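Local coordinates for Lmo0325 protein (Listeria monocytogenes EGD-e, PDB 4RYK) that probably binds DNA as a transcriptional regulator of the Rgg type, with an N-terminal helix-turn-helix domain and a helical C-terminal domain, at residues Q25-Y29 against I39-K43. Numbering follows the deposited sequence.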
loop_
_atom_site.group_PDB
_atom_site.type_symbol
_atom_site.label_atom_id
_atom_site.label_comp_id
_atom_site.label_asym_id
_atom_site.label_seq_id
_atom_site.Cartn_x
_atom_site.Cartn_y
_atom_site.Cartn_z
ATOM N N GLN A 25 6.424 26.405 17.324
ATOM C CA GLN A 25 7.494 25.597 17.865
ATOM C C GLN A 25 7.146 25.150 19.236
ATOM O O GLN A 25 7.403 24.034 19.609
ATOM C CB GLN A 25 8.786 26.407 17.925
ATOM C CG GLN A 25 9.378 26.691 16.547
ATOM C CD GLN A 25 10.711 27.391 16.629
ATOM O OE1 GLN A 25 10.841 28.368 17.326
ATOM N NE2 GLN A 25 11.693 26.905 15.898
ATOM N N LYS A 26 6.569 26.044 20.011
ATOM C CA LYS A 26 6.130 25.683 21.328
ATOM C C LYS A 26 5.201 24.465 21.320
ATOM O O LYS A 26 5.368 23.545 22.119
ATOM C CB LYS A 26 5.440 26.848 22.010
ATOM C CG LYS A 26 5.177 26.557 23.470
ATOM C CD LYS A 26 4.168 27.529 24.050
ATOM C CE LYS A 26 3.929 27.248 25.523
ATOM N NZ LYS A 26 3.683 28.551 26.192
ATOM N N GLU A 27 4.207 24.429 20.468
ATOM C CA GLU A 27 3.332 23.276 20.549
ATOM C C GLU A 27 3.877 22.023 19.881
ATOM O O GLU A 27 3.483 20.923 20.225
ATOM C CB GLU A 27 1.932 23.628 20.077
ATOM C CG GLU A 27 1.694 23.645 18.606
ATOM C CD GLU A 27 0.437 24.470 18.285
ATOM O OE1 GLU A 27 -0.698 24.019 18.606
ATOM O OE2 GLU A 27 0.586 25.568 17.714
ATOM N N VAL A 28 4.813 22.160 18.959
ATOM C CA VAL A 28 5.359 20.971 18.345
ATOM C C VAL A 28 6.413 20.296 19.258
ATOM O O VAL A 28 6.443 19.082 19.375
ATOM C CB VAL A 28 5.944 21.274 16.970
ATOM C CG1 VAL A 28 6.827 20.148 16.512
ATOM C CG2 VAL A 28 4.834 21.492 15.965
ATOM N N TYR A 29 7.258 21.089 19.912
ATOM C CA TYR A 29 8.452 20.557 20.557
ATOM C C TYR A 29 8.420 20.406 22.077
ATOM O O TYR A 29 9.241 19.647 22.617
ATOM C CB TYR A 29 9.676 21.375 20.148
ATOM C CG TYR A 29 9.959 21.289 18.662
ATOM C CD1 TYR A 29 10.456 20.117 18.091
ATOM C CD2 TYR A 29 9.671 22.347 17.828
ATOM C CE1 TYR A 29 10.716 20.037 16.750
ATOM C CE2 TYR A 29 9.926 22.284 16.478
ATOM C CZ TYR A 29 10.439 21.121 15.940
ATOM O OH TYR A 29 10.660 21.082 14.590
ATOM N N ILE A 39 15.278 24.807 17.538
ATOM C CA ILE A 39 15.781 25.809 16.608
ATOM C C ILE A 39 16.926 25.256 15.790
ATOM O O ILE A 39 16.930 25.374 14.579
ATOM C CB ILE A 39 16.252 27.065 17.363
ATOM C CG1 ILE A 39 15.013 27.863 17.831
ATOM C CG2 ILE A 39 17.156 27.916 16.480
ATOM C CD1 ILE A 39 15.278 28.946 18.867
ATOM N N GLY A 40 17.897 24.634 16.442
ATOM C CA GLY A 40 18.983 23.981 15.728
ATOM C C GLY A 40 18.539 22.880 14.786
ATOM O O GLY A 40 18.977 22.832 13.637
ATOM N N PHE A 41 17.669 22.000 15.267
ATOM C CA PHE A 41 17.140 20.894 14.451
ATOM C C PHE A 41 16.484 21.442 13.199
ATOM O O PHE A 41 16.698 20.916 12.120
ATOM C CB PHE A 41 16.119 20.115 15.285
ATOM C CG PHE A 41 15.291 19.125 14.527
ATOM C CD1 PHE A 41 15.879 18.020 13.907
ATOM C CD2 PHE A 41 13.902 19.248 14.503
ATOM C CE1 PHE A 41 15.111 17.093 13.238
ATOM C CE2 PHE A 41 13.127 18.321 13.832
ATOM C CZ PHE A 41 13.743 17.239 13.191
ATOM N N GLU A 42 15.690 22.509 13.331
ATOM C CA GLU A 42 14.981 23.086 12.170
ATOM C C GLU A 42 15.906 23.784 11.167
ATOM O O GLU A 42 15.541 23.954 10.022
ATOM C CB GLU A 42 13.834 23.996 12.616
ATOM C CG GLU A 42 12.681 23.202 13.231
ATOM C CD GLU A 42 11.362 23.962 13.268
ATOM O OE1 GLU A 42 11.383 25.202 13.152
ATOM O OE2 GLU A 42 10.304 23.305 13.390
ATOM N N LYS A 43 17.113 24.130 11.579
ATOM C CA LYS A 43 18.140 24.644 10.662
ATOM C C LYS A 43 19.067 23.577 10.155
ATOM O O LYS A 43 20.021 23.880 9.450
ATOM C CB LYS A 43 18.998 25.692 11.369
ATOM C CG LYS A 43 18.153 26.836 11.867
ATOM C CD LYS A 43 18.972 27.932 12.521
ATOM C CE LYS A 43 18.113 29.180 12.648
ATOM N NZ LYS A 43 18.863 30.254 13.336
#
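E42 reaches from segment 39-43 to Q25 and Y29 of helix 25-29, joining the second and third helices of an XRE-type helix-turn-helix domain. As in related domains, the two helices probably form the DNA-reading unit, the third usually serving as recognition helix. Followed outward from CB, the E42 chain leaves with CG anti to the carbonyl carbon (chi1 -70°) and then runs extended, which carries the carboxylate across to helix 25-29. E42 CG already lies 3.2 Å from Y29 OH, before the chain divides at CD into two oxygens with separate partners. E42 OE1 accepts a hydrogen bond of 3.2 Å from Q25 NE2; the amide nitrogen sits well above the carboxylate plane, and the N-H...O angle of 147° marks a bent bond. Q25 NE2 also lies 4.0 Å from I39 CG1, a looser contact at the exposed margin.

One side of the Y29 ring packs against V28 CG1 of its own helix, 3.6 Å above the ring plane, while the phenol tip faces the partner helix. Y29 CE1 meets F41 CD2 at 4.0 Å, and Y29 OH approaches the edge of the F41 ring, so the hydroxyl lies between phenyl and carboxylate. F41 in turn packs on F53 and I48, linking this junction to helix 50-60 and the loop before it. R18 of helix 10-20 forms a salt bridge to E42 OE2, so this buried carboxylate ties three helices together and its negative charge is probably stabilised there. On the same oxygen, the Y29 hydroxyl donates a short hydrogen bond, Y29 OH to E42 OE2 2.6 Å, arriving on the anti side of the carboxylate and 23° out of its plane.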